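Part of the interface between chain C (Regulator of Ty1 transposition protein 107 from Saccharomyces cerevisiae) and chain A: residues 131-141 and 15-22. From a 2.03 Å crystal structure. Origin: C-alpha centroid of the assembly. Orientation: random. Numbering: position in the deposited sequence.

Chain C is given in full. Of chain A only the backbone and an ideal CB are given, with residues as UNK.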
ATOM      1  N   LEU C 131       1.532 -10.418  -8.330  1.00 30.71           N
ATOM      2  CA  LEU C 131       2.967 -10.480  -8.558  1.00 33.35           C
ATOM      3  C   LEU C 131       3.591  -9.151  -8.178  1.00 33.13           C
ATOM      4  O   LEU C 131       2.973  -8.097  -8.335  1.00 33.67           O
ATOM      5  CB  LEU C 131       3.276 -10.828 -10.002  1.00 34.47           C
ATOM      6  CG  LEU C 131       2.860 -12.248 -10.377  1.00 39.50           C
ATOM      7  CD1 LEU C 131       2.954 -12.450 -11.893  1.00 29.84           C
ATOM      8  CD2 LEU C 131       3.720 -13.264  -9.629  1.00 37.79           C
ATOM      9  N   PRO C 132       4.809  -9.203  -7.646  1.00 33.22           N
ATOM     10  CA  PRO C 132       5.545  -8.026  -7.180  1.00 38.10           C
ATOM     11  C   PRO C 132       6.148  -7.225  -8.338  1.00 40.44           C
ATOM     12  O   PRO C 132       6.851  -6.242  -8.095  1.00 38.93           O
ATOM     13  CB  PRO C 132       6.659  -8.639  -6.330  1.00 36.92           C
ATOM     14  CG  PRO C 132       6.862  -9.975  -6.924  1.00 38.93           C
ATOM     15  CD  PRO C 132       5.508 -10.453  -7.314  1.00 31.79           C
ATOM     16  N   THR C 133       5.859  -7.634  -9.573  1.00 34.60           N
ATOM     17  CA  THR C 133       6.341  -6.924 -10.748  1.00 38.86           C
ATOM     18  C   THR C 133       5.180  -6.602 -11.675  1.00 38.29           C
ATOM     19  O   THR C 133       4.102  -7.200 -11.561  1.00 34.76           O
ATOM     20  CB  THR C 133       7.366  -7.769 -11.530  1.00 38.29           C
ATOM     21  OG1 THR C 133       6.767  -9.019 -11.903  1.00 38.07           O
ATOM     22  CG2 THR C 133       8.581  -8.045 -10.673  1.00 41.41           C
ATOM     23  N   LYS C 134       5.398  -5.655 -12.583  1.00 31.84           N
ATOM     24  CA  LYS C 134       4.450  -5.407 -13.667  1.00 31.63           C
ATOM     25  C   LYS C 134       4.873  -6.177 -14.923  1.00 29.86           C
ATOM     26  O   LYS C 134       6.009  -6.594 -15.042  1.00 32.57           O
ATOM     27  CB  LYS C 134       4.341  -3.922 -13.972  1.00 34.51           C
ATOM     28  CG  LYS C 134       3.966  -3.082 -12.802  1.00 32.29           C
ATOM     29  CD  LYS C 134       2.569  -3.404 -12.318  1.00 31.81           C
ATOM     30  CE  LYS C 134       2.147  -2.362 -11.293  1.00 35.67           C
ATOM     31  NZ  LYS C 134       0.926  -2.760 -10.561  1.00 37.14           N
ATOM     32  N   VAL C 135       3.939  -6.357 -15.845  1.00 29.64           N
ATOM     33  CA  VAL C 135       4.105  -7.304 -16.928  1.00 30.53           C
ATOM     34  C   VAL C 135       5.308  -6.904 -17.805  1.00 31.58           C
ATOM     35  O   VAL C 135       6.118  -7.746 -18.152  1.00 32.97           O
ATOM     36  CB  VAL C 135       2.805  -7.442 -17.762  1.00 30.67           C
ATOM     37  CG1 VAL C 135       2.374  -6.091 -18.306  1.00 29.40           C
ATOM     38  CG2 VAL C 135       2.983  -8.456 -18.897  1.00 31.84           C
ATOM     39  N   PHE C 136       5.451  -5.619 -18.112  1.00 29.86           N
ATOM     40  CA  PHE C 136       6.568  -5.184 -18.965  1.00 33.45           C
ATOM     41  C   PHE C 136       7.862  -5.092 -18.192  1.00 35.00           C
ATOM     42  O   PHE C 136       8.956  -5.270 -18.740  1.00 34.20           O
ATOM     43  CB  PHE C 136       6.258  -3.858 -19.619  1.00 27.56           C
ATOM     44  CG  PHE C 136       5.140  -3.930 -20.590  1.00 28.61           C
ATOM     45  CD1 PHE C 136       5.263  -4.677 -21.745  1.00 32.66           C
ATOM     46  CD2 PHE C 136       3.970  -3.253 -20.360  1.00 29.02           C
ATOM     47  CE1 PHE C 136       4.231  -4.741 -22.651  1.00 32.87           C
ATOM     48  CE2 PHE C 136       2.930  -3.313 -21.261  1.00 31.14           C
ATOM     49  CZ  PHE C 136       3.061  -4.065 -22.405  1.00 32.70           C
ATOM     50  N   GLU C 137       7.729  -4.821 -16.902  1.00 34.28           N
ATOM     51  CA  GLU C 137       8.871  -4.837 -16.028  1.00 30.85           C
ATOM     52  C   GLU C 137       9.459  -6.241 -15.982  1.00 35.90           C
ATOM     53  O   GLU C 137      10.678  -6.412 -16.086  1.00 36.99           O
ATOM     54  CB  GLU C 137       8.462  -4.362 -14.635  1.00 34.65           C
ATOM     55  CG  GLU C 137       9.495  -4.623 -13.596  1.00 32.08           C
ATOM     56  CD  GLU C 137       9.054  -4.205 -12.217  0.17 36.60           C
ATOM     57  OE1 GLU C 137       7.849  -3.907 -12.012  1.00 36.16           O
ATOM     58  OE2 GLU C 137       9.934  -4.177 -11.341  1.00 41.43           O
ATOM     59  N   ARG C 138       8.592  -7.243 -15.824  1.00 35.35           N
ATOM     60  CA  ARG C 138       8.988  -8.648 -15.931  1.00 35.09           C
ATOM     61  C   ARG C 138       9.673  -8.982 -17.247  1.00 37.41           C
ATOM     62  O   ARG C 138      10.492  -9.903 -17.303  1.00 39.91           O
ATOM     63  CB  ARG C 138       7.768  -9.569 -15.856  1.00 36.08           C
ATOM     64  CG  ARG C 138       7.262  -9.823 -14.496  1.00 40.68           C
ATOM     65  CD  ARG C 138       6.406 -11.084 -14.432  1.00 40.34           C
ATOM     66  NE  ARG C 138       5.069 -10.954 -15.015  1.00 34.88           N
ATOM     67  CZ  ARG C 138       4.094 -10.201 -14.523  1.00 31.19           C
ATOM     68  NH1 ARG C 138       4.299  -9.446 -13.444  1.00 34.17           N
ATOM     69  NH2 ARG C 138       2.906 -10.194 -15.114  1.00 30.68           N
ATOM     70  N   ALA C 139       9.293  -8.288 -18.315  1.00 33.61           N
ATOM     71  CA  ALA C 139       9.783  -8.617 -19.653  1.00 36.97           C
ATOM     72  C   ALA C 139      11.046  -7.854 -20.002  1.00 38.19           C
ATOM     73  O   ALA C 139      11.560  -7.963 -21.119  1.00 37.10           O
ATOM     74  CB  ALA C 139       8.707  -8.332 -20.698  1.00 36.77           C
ATOM     75  N   ASN C 140      11.536  -7.062 -19.053  1.00 35.84           N
ATOM     76  CA  ASN C 140      12.686  -6.207 -19.301  1.00 35.94           C
ATOM     77  C   ASN C 140      12.453  -5.230 -20.429  1.00 36.36           C
ATOM     78  O   ASN C 140      13.358  -4.939 -21.202  1.00 34.62           O
ATOM     79  CB  ASN C 140      13.925  -7.044 -19.592  1.00 40.38           C
ATOM     80  CG  ASN C 140      14.513  -7.634 -18.340  1.00 41.52           C
ATOM     81  OD1 ASN C 140      14.567  -6.974 -17.301  1.00 42.82           O
ATOM     82  ND2 ASN C 140      14.946  -8.880 -18.421  1.00 41.76           N
ATOM     83  N   ILE C 141      11.223  -4.736 -20.519  1.00 35.04           N
ATOM     84  CA  ILE C 141      10.890  -3.638 -21.394  1.00 32.88           C
ATOM     85  C   ILE C 141      10.688  -2.427 -20.475  1.00 39.04           C
ATOM     86  O   ILE C 141       9.655  -2.304 -19.818  1.00 34.98           O
ATOM     87  CB  ILE C 141       9.600  -3.918 -22.185  1.00 36.86           C
ATOM     88  CG1 ILE C 141       9.696  -5.228 -22.984  1.00 37.10           C
ATOM     89  CG2 ILE C 141       9.272  -2.756 -23.102  1.00 30.94           C
ATOM     90  CD1 ILE C 141      10.752  -5.241 -24.028  1.00 37.58           C
TER
ATOM     91  N   UNK A  15      18.325 -15.478 -12.656  1.00 57.16           N
ATOM     92  CA  UNK A  15      17.009 -14.868 -12.808  1.00 56.95           C
ATOM     93  C   UNK A  15      16.972 -13.830 -13.933  1.00 53.34           C
ATOM     94  O   UNK A  15      17.847 -12.970 -14.037  1.00 54.75           O
ATOM     95  CB  UNK A  15      16.585 -14.217 -11.490  1.00 56.95           C
ATOM     96  N   UNK A  16      15.947 -13.935 -14.773  1.00 51.76           N
ATOM     97  CA  UNK A  16      15.759 -13.037 -15.910  1.00 58.02           C
ATOM     98  C   UNK A  16      15.572 -11.581 -15.474  1.00 54.80           C
ATOM     99  O   UNK A  16      16.034 -10.648 -16.141  1.00 53.26           O
ATOM    100  CB  UNK A  16      14.553 -13.489 -16.735  1.00 58.02           C
ATOM    101  N   UNK A  17      14.894 -11.402 -14.345  1.00 51.38           N
ATOM    102  CA  UNK A  17      14.540 -10.082 -13.847  1.00 49.80           C
ATOM    103  C   UNK A  17      14.203 -10.220 -12.364  1.00 45.84           C
ATOM    104  O   UNK A  17      13.703 -11.264 -11.945  1.00 45.71           O
ATOM    105  CB  UNK A  17      13.372  -9.482 -14.632  1.00 49.80           C
ATOM    106  N   UNK A  18      14.491  -9.187 -11.572  1.00 44.27           N
ATOM    107  CA  UNK A  18      14.269  -9.238 -10.119  1.00 44.52           C
ATOM    108  C   UNK A  18      13.273  -8.188  -9.648  1.00 40.15           C
ATOM    109  O   UNK A  18      13.389  -7.018 -10.004  1.00 40.02           O
ATOM    110  CB  UNK A  18      15.594  -9.051  -9.377  1.00 44.52           C
ATOM    111  N   UNK A  19      12.298  -8.590  -8.818  1.00 39.84           N
ATOM    112  CA  UNK A  19      11.364  -7.567  -8.352  1.00 36.43           C
ATOM    113  C   UNK A  19      12.059  -6.597  -7.411  1.00 36.28           C
ATOM    114  O   UNK A  19      13.107  -6.921  -6.856  1.00 40.98           O
ATOM    115  CB  UNK A  19      10.163  -8.210  -7.655  1.00 36.43           C
ATOM    116  N   UNK A  20      11.485  -5.413  -7.253  1.00 36.83           N
ATOM    117  CA  UNK A  20      11.967  -4.438  -6.291  1.00 36.30           C
ATOM    118  C   UNK A  20      10.867  -4.236  -5.261  1.00 33.62           C
ATOM    119  O   UNK A  20       9.897  -3.520  -5.516  1.00 35.76           O
ATOM    120  CB  UNK A  20      12.354  -3.121  -6.966  1.00 36.30           C
ATOM    121  N   UNK A  21      10.997  -4.897  -4.120  1.00 33.05           N
ATOM    122  CA  UNK A  21       9.924  -4.882  -3.108  1.00 37.36           C
ATOM    123  C   UNK A  21       9.811  -3.553  -2.376  1.00 36.11           C
ATOM    124  O   UNK A  21       8.806  -3.299  -1.695  1.00 39.40           O
ATOM    125  CB  UNK A  21      10.156  -5.997  -2.086  1.00 37.36           C
ATOM    126  N   UNK A  22      10.847  -2.727  -2.518  1.00 35.03           N
ATOM    127  CA  UNK A  22      10.935  -1.401  -1.903  1.00 40.39           C
ATOM    128  C   UNK A  22      10.501  -1.407  -0.437  1.00 40.27           C
ATOM    129  O   UNK A  22       9.618  -0.660  -0.020  1.00 39.11           O
ATOM    130  CB  UNK A  22      10.078  -0.406  -2.688  1.00 40.39           C
TER

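Position 15 has no atom of this stretch of chain C within 5.5 Å of its ideal CB, so the view from chain C leaves the choice open. It is F15(A), which makes no contact with this stretch.

At position 16 CA-to-CB points sideways, and the ideal CB lies 4.9 Å from N140(C) ND2. What chain C engages here is the backbone: N140(C) ND2 donates a hydrogen bond to the carbonyl O of this residue, 3.1 Å away and nearly straight at 167°. Since every residue type has that carbonyl, many side chains would serve. It is N16(A), which takes part through its carbonyl; no hydrogen bond runs from its side chain to this stretch.

Position 17 points toward chain C. The backbone is extended, with phi/psi of -162/148, and CA-to-CB points at the end of the helical turn, the ideal CB lying 3.9 Å from N140(C) OD1 and 4.0 Å from the carbonyl O of R138(C). With the carboxylate of E137(C) nearby, a neutral polar or basic residue might be expected, and a methionine could also fit. The residue is E17(A), with chi1 t and chi2 m. Its methylenes pass N140(C), CG lying 3.7 Å from N140(C) OD1, while its OE2 comes to 3.2 Å from E137(C) CG and 3.7 Å from T133(C) CG2. OE2 also lies 3.5 Å from E137(C) OE2, a proximity of like charges that favourable pairing between these two groups does not explain.

CA-to-CB at position 18 points away from this stretch, so its atoms favour no side chain over another; it is L18(A).

At position 19 CB points toward P132(C) and T133(C), and the ideal CB is already 3.4 Å from T133(C) CG2. So tight an apolar spot suits a compact residue such as alanine or proline, and phi of -69° permits the latter. P19(A) packs its CB 3.5 Å from T133(C) CG2 and 3.9 Å from P132(C) CG.

Position 20 points sideways, its ideal CB 5.1 Å from E137(C) OE2, so several polar residues would do. N20(A) meets chain C through its backbone: its N donates to a water at 2.9 Å, which in turn donates to P132(C) O and E137(C) OE2. Its OD1 accepts a bond from the N of position 22.

At position 21 CA-to-CB points sideways and the ideal CB has nothing of this stretch within 5.5 Å, so a side chain of some reach, such as leucine, methionine or an aromatic, could come up to P132(C). Y21(A) brings CE1 to 3.4 Å from P132(C) CB, an apolar contact.

Position 22 lies beyond reach, with positive phi, which favours glycine, asparagine or aspartate; it is D22(A).

Chain A 15-22: FNELPNYD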
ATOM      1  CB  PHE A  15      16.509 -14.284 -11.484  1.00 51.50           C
ATOM      2  CG  PHE A  15      16.206 -15.328 -10.452  1.00 55.79           C
ATOM      3  CD1 PHE A  15      17.128 -15.634  -9.465  1.00 57.15           C
ATOM      4  CD2 PHE A  15      15.009 -16.022 -10.483  1.00 55.77           C
ATOM      5  CE1 PHE A  15      16.854 -16.605  -8.520  1.00 56.48           C
ATOM      6  CE2 PHE A  15      14.725 -16.992  -9.538  1.00 57.41           C
ATOM      7  CZ  PHE A  15      15.650 -17.285  -8.557  1.00 56.99           C
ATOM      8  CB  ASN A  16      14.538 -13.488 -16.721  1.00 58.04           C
ATOM      9  CG  ASN A  16      14.901 -13.979 -18.110  0.43 57.04           C
ATOM     10  OD1 ASN A  16      15.646 -13.324 -18.841  0.36 57.59           O
ATOM     11  ND2 ASN A  16      14.369 -15.138 -18.484  1.00 58.97           N
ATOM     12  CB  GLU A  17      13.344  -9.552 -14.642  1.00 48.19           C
ATOM     13  CG  GLU A  17      12.891  -8.160 -14.280  1.00 47.66           C
ATOM     14  CD  GLU A  17      11.906  -8.145 -13.118  1.00 50.41           C
ATOM     15  OE1 GLU A  17      11.553  -9.242 -12.596  1.00 49.85           O
ATOM     16  OE2 GLU A  17      11.487  -7.027 -12.735  1.00 48.39           O
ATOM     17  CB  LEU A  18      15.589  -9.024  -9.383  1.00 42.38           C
ATOM     18  CG  LEU A  18      16.723  -9.962  -9.794  1.00 47.22           C
ATOM     19  CD1 LEU A  18      18.039  -9.501  -9.188  1.00 51.22           C
ATOM     20  CD2 LEU A  18      16.396 -11.401  -9.398  1.00 47.45           C
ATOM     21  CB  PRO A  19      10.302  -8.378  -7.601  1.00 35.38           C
ATOM     22  CG  PRO A  19      10.996  -9.601  -7.170  1.00 42.08           C
ATOM     23  CD  PRO A  19      11.997  -9.913  -8.253  1.00 36.87           C
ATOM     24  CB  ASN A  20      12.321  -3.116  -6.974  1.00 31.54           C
ATOM     25  CG  ASN A  20      12.554  -1.981  -5.974  0.89 41.08           C
ATOM     26  OD1 ASN A  20      12.993  -2.204  -4.847  1.00 42.00           O
ATOM     27  ND2 ASN A  20      12.241  -0.767  -6.383  1.00 43.32           N
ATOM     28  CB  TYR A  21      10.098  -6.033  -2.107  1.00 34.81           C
ATOM     29  CG  TYR A  21       9.814  -7.389  -2.681  1.00 34.25           C
ATOM     30  CD1 TYR A  21       8.518  -7.839  -2.838  1.00 36.77           C
ATOM     31  CD2 TYR A  21      10.850  -8.218  -3.081  1.00 35.80           C
ATOM     32  CE1 TYR A  21       8.258  -9.089  -3.385  1.00 37.86           C
ATOM     33  CE2 TYR A  21      10.604  -9.458  -3.614  1.00 33.20           C
ATOM     34  CZ  TYR A  21       9.317  -9.888  -3.776  1.00 36.56           C
ATOM     35  OH  TYR A  21       9.094 -11.137  -4.306  1.00 39.50           O
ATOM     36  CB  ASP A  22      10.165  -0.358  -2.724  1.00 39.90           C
ATOM     37  CG  ASP A  22      10.129   1.002  -2.057  1.00 46.76           C
ATOM     38  OD1 ASP A  22      10.722   1.144  -0.931  1.00 53.47           O
ATOM     39  OD2 ASP A  22       9.440   1.944  -2.553  1.00 41.91           O
TER
HETATM   40  O   HOH W   1       9.055  -4.785  -8.714  1.00 36.27           O
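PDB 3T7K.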